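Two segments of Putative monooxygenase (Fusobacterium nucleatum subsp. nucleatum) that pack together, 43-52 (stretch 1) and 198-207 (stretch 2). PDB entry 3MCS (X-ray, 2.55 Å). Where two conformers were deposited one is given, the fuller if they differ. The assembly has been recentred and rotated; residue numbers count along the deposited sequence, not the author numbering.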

# COMPACT_ATOMS: atom_id res chain seq x y z
N GLY A 43 3.19 -9.85 -3.12
CA GLY A 43 1.81 -9.46 -3.08
C GLY A 43 1.49 -8.27 -3.97
O GLY A 43 2.34 -7.42 -4.24
N LEU A 44 0.25 -8.23 -4.46
CA LEU A 44 -0.27 -7.11 -5.26
C LEU A 44 -1.63 -6.73 -4.69
O LEU A 44 -2.42 -7.60 -4.35
CB LEU A 44 -0.33 -7.42 -6.77
CG LEU A 44 1.00 -7.15 -7.46
CD1 LEU A 44 1.94 -8.27 -7.21
CD2 LEU A 44 0.82 -6.96 -8.94
N PHE A 45 -1.88 -5.43 -4.58
CA PHE A 45 -3.10 -4.94 -3.97
C PHE A 45 -3.70 -3.82 -4.79
O PHE A 45 -3.16 -2.74 -4.81
CB PHE A 45 -2.75 -4.45 -2.58
CG PHE A 45 -1.95 -5.44 -1.78
CD1 PHE A 45 -0.58 -5.54 -1.93
CD2 PHE A 45 -2.57 -6.28 -0.86
CE1 PHE A 45 0.17 -6.45 -1.20
CE2 PHE A 45 -1.83 -7.19 -0.12
CZ PHE A 45 -0.46 -7.28 -0.30
N ALA A 46 -4.78 -4.08 -5.50
CA ALA A 46 -5.45 -3.05 -6.29
C ALA A 46 -6.66 -2.51 -5.53
O ALA A 46 -7.49 -3.29 -5.07
CB ALA A 46 -5.90 -3.62 -7.62
N ALA A 47 -6.73 -1.20 -5.39
CA ALA A 47 -7.82 -0.52 -4.71
C ALA A 47 -8.21 0.72 -5.51
O ALA A 47 -7.55 1.07 -6.48
CB ALA A 47 -7.41 -0.12 -3.32
N THR A 48 -9.28 1.40 -5.10
CA THR A 48 -9.76 2.57 -5.80
C THR A 48 -10.22 3.64 -4.82
O THR A 48 -10.79 3.32 -3.78
CB THR A 48 -10.99 2.23 -6.71
OG1 THR A 48 -10.70 1.12 -7.55
CG2 THR A 48 -11.36 3.38 -7.57
N ASP A 49 -9.98 4.90 -5.17
CA ASP A 49 -10.48 6.07 -4.44
C ASP A 49 -11.46 6.73 -5.40
O ASP A 49 -11.07 7.21 -6.45
CB ASP A 49 -9.34 7.00 -4.07
CG ASP A 49 -9.77 8.17 -3.20
OD1 ASP A 49 -10.96 8.28 -2.85
OD2 ASP A 49 -8.90 9.00 -2.86
N GLU A 50 -12.75 6.73 -5.08
CA GLU A 50 -13.76 7.31 -5.98
C GLU A 50 -14.21 8.74 -5.66
O GLU A 50 -15.05 9.31 -6.37
CB GLU A 50 -14.98 6.37 -6.07
CG GLU A 50 -14.61 4.99 -6.63
CD GLU A 50 -15.76 4.28 -7.36
OE1 GLU A 50 -16.89 4.19 -6.81
OE2 GLU A 50 -15.49 3.79 -8.50
N ARG A 51 -13.62 9.35 -4.63
CA ARG A 51 -13.93 10.72 -4.28
C ARG A 51 -13.45 11.67 -5.38
O ARG A 51 -12.37 11.50 -5.90
CB ARG A 51 -13.26 11.09 -2.97
CG ARG A 51 -13.78 10.34 -1.76
CD ARG A 51 -12.99 10.72 -0.52
NE ARG A 51 -11.59 10.29 -0.62
CZ ARG A 51 -10.63 10.65 0.24
NH1 ARG A 51 -10.91 11.45 1.26
NH2 ARG A 51 -9.38 10.24 0.06
N ASP A 52 -14.26 12.67 -5.73
CA ASP A 52 -13.92 13.66 -6.77
C ASP A 52 -13.74 13.07 -8.18
O ASP A 52 -14.57 13.27 -9.07
CB ASP A 52 -12.65 14.46 -6.39
CG ASP A 52 -12.78 15.17 -5.07
OD1 ASP A 52 -13.93 15.35 -4.59
OD2 ASP A 52 -11.74 15.56 -4.51
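Stretch 2, residues 198-207: KRAELQVLKI

Stretch 2 is strand throughout, 198-207, extended except at the bulge residue Leu205, and belongs to a strand that runs on past both ends. It lies beside strand 43-49 of stretch 1 as an antiparallel neighbour. The N-to-C directions make an angle of 142°, and the axes come within 4.4 Å of each other. The two stretches bury 675 Å² between them, both sides summed.

Gly43 makes no contact with stretch 2. Leu44 contributes mainly backbone: its O lies 3.6 Å from Ile207 CA, while the end of its side chain leads away.

Phe45 pairs with Ile207 as a non-hydrogen-bonded pair. Both side chains lie on the same face of the sheet, and Phe45 CD2 is 3.4 Å from Ile207 CG2. The Ile207 chi1 is m and its chi2 t.

Ala46 pairs with Lys206, and here the backbones are hydrogen-bonded. Ala46 N donates to Lys206 O at 2.8 Å. Ala46 O accepts twice, from Leu205 N at 2.9 Å and from Lys206 N at 3.2 Å. This double acceptance accompanies a beta bulge: the register shifts by one residue between Ala46 and Ala47. Leu205 is the extra residue of stretch 2, with phi/psi of -111/-60. Its CA-to-CB bond points toward stretch 1, and its CB is 4.1 Å from Ala46 CB. The end of the Lys206 side chain leads away.

Past the bulge, Ala47 pairs with Val204 without hydrogen bonds, and their CA atoms are 4.4 Å apart. Ala47 CA makes a CA-H...O contact with Gln203 O at 3.3 Å. On the face shared with Val204, Ala47 CB packs on Leu202 CB at 3.8 Å.

Thr48 pairs with Gln203 through two backbone hydrogen bonds. Thr48 N donates to Gln203 O at 2.8 Å, and Gln203 N donates to Thr48 O at 2.9 Å. Their side chains share a face, with Thr48 CB 4.4 Å from Gln203 CB. Thr48 OG1 is hydrogen-bonded elsewhere in the structure.

At Asp49 the contact passes to side chains. Asp49 CB lies 3.7 Å from Leu202 CD2. Its carboxylate holds Arg51 in a salt bridge, with Arg51 NE 3.1 Å from Asp49 OD1 and Arg51 NH2 3.2 Å from Asp49 OD2.

Glu50 and Arg51 lie beyond the strand, but their side chains still reach stretch 2. Gln203 NE2 gives a weak hydrogen bond to Glu50 OE1 at 3.3 Å. Arg51 NH2 lies 3.7 Å from Ala200 CB. Asp52 is out of reach.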

# COMPACT_ATOMS: atom_id res chain seq x y z
N LYS A 198 -2.56 12.96 4.40
CA LYS A 198 -3.65 12.58 3.53
C LYS A 198 -3.93 11.09 3.77
O LYS A 198 -3.09 10.23 3.48
CB LYS A 198 -3.35 12.90 2.05
CG LYS A 198 -4.57 12.62 1.11
CD LYS A 198 -4.43 13.20 -0.32
N ARG A 199 -5.09 10.82 4.36
CA ARG A 199 -5.57 9.46 4.61
C ARG A 199 -6.61 9.15 3.58
O ARG A 199 -7.49 9.96 3.34
CB ARG A 199 -6.20 9.35 5.99
CG ARG A 199 -6.88 8.00 6.29
CD ARG A 199 -7.64 8.07 7.61
NE ARG A 199 -8.84 8.91 7.53
CZ ARG A 199 -10.09 8.48 7.67
NH1 ARG A 199 -10.34 7.21 7.96
NH2 ARG A 199 -11.08 9.33 7.57
N ALA A 200 -6.52 7.99 2.97
CA ALA A 200 -7.48 7.62 1.97
C ALA A 200 -8.03 6.24 2.26
O ALA A 200 -7.34 5.24 2.13
CB ALA A 200 -6.83 7.64 0.61
N GLU A 201 -9.29 6.21 2.67
CA GLU A 201 -9.98 4.97 2.84
C GLU A 201 -10.20 4.50 1.41
O GLU A 201 -10.64 5.27 0.57
CB GLU A 201 -11.28 5.16 3.60
CG GLU A 201 -11.13 5.75 4.98
CD GLU A 201 -12.43 5.77 5.77
OE1 GLU A 201 -13.42 5.17 5.31
OE2 GLU A 201 -12.44 6.39 6.85
N LEU A 202 -9.89 3.25 1.12
CA LEU A 202 -9.96 2.75 -0.25
C LEU A 202 -10.89 1.56 -0.47
O LEU A 202 -11.02 0.68 0.38
CB LEU A 202 -8.55 2.36 -0.71
CG LEU A 202 -7.47 3.44 -0.85
CD1 LEU A 202 -6.11 2.80 -1.16
CD2 LEU A 202 -7.82 4.46 -1.91
N GLN A 203 -11.51 1.56 -1.63
CA GLN A 203 -12.43 0.55 -2.09
C GLN A 203 -11.60 -0.58 -2.72
O GLN A 203 -10.98 -0.42 -3.75
CB GLN A 203 -13.36 1.24 -3.11
CG GLN A 203 -14.50 0.46 -3.75
CD GLN A 203 -15.29 1.34 -4.75
OE1 GLN A 203 -15.25 1.11 -5.96
NE2 GLN A 203 -15.98 2.35 -4.26
N VAL A 204 -11.57 -1.73 -2.07
CA VAL A 204 -10.80 -2.87 -2.58
C VAL A 204 -11.26 -3.38 -3.96
O VAL A 204 -12.44 -3.52 -4.20
CB VAL A 204 -10.83 -4.02 -1.54
CG1 VAL A 204 -10.33 -5.29 -2.12
CG2 VAL A 204 -9.99 -3.65 -0.33
N LEU A 205 -10.32 -3.67 -4.85
CA LEU A 205 -10.64 -4.16 -6.20
C LEU A 205 -10.20 -5.62 -6.37
O LEU A 205 -11.02 -6.48 -6.65
CB LEU A 205 -9.97 -3.28 -7.25
CG LEU A 205 -10.61 -3.38 -8.64
CD1 LEU A 205 -10.02 -2.28 -9.50
CD2 LEU A 205 -10.44 -4.76 -9.29
N LYS A 206 -8.91 -5.90 -6.21
CA LYS A 206 -8.42 -7.27 -6.22
C LYS A 206 -7.13 -7.33 -5.42
O LYS A 206 -6.25 -6.51 -5.61
CB LYS A 206 -8.19 -7.78 -7.65
CG LYS A 206 -8.03 -9.32 -7.75
CD LYS A 206 -9.36 -10.05 -7.45
CE LYS A 206 -9.21 -11.60 -7.35
NZ LYS A 206 -8.41 -12.09 -6.15
N ILE A 207 -7.06 -8.30 -4.49
CA ILE A 207 -5.88 -8.54 -3.67
C ILE A 207 -5.45 -10.00 -3.73
O ILE A 207 -6.27 -10.90 -3.54
CB ILE A 207 -6.13 -8.23 -2.18
CG1 ILE A 207 -6.43 -6.76 -1.97
CG2 ILE A 207 -4.93 -8.64 -1.34
CD1 ILE A 207 -6.76 -6.45 -0.57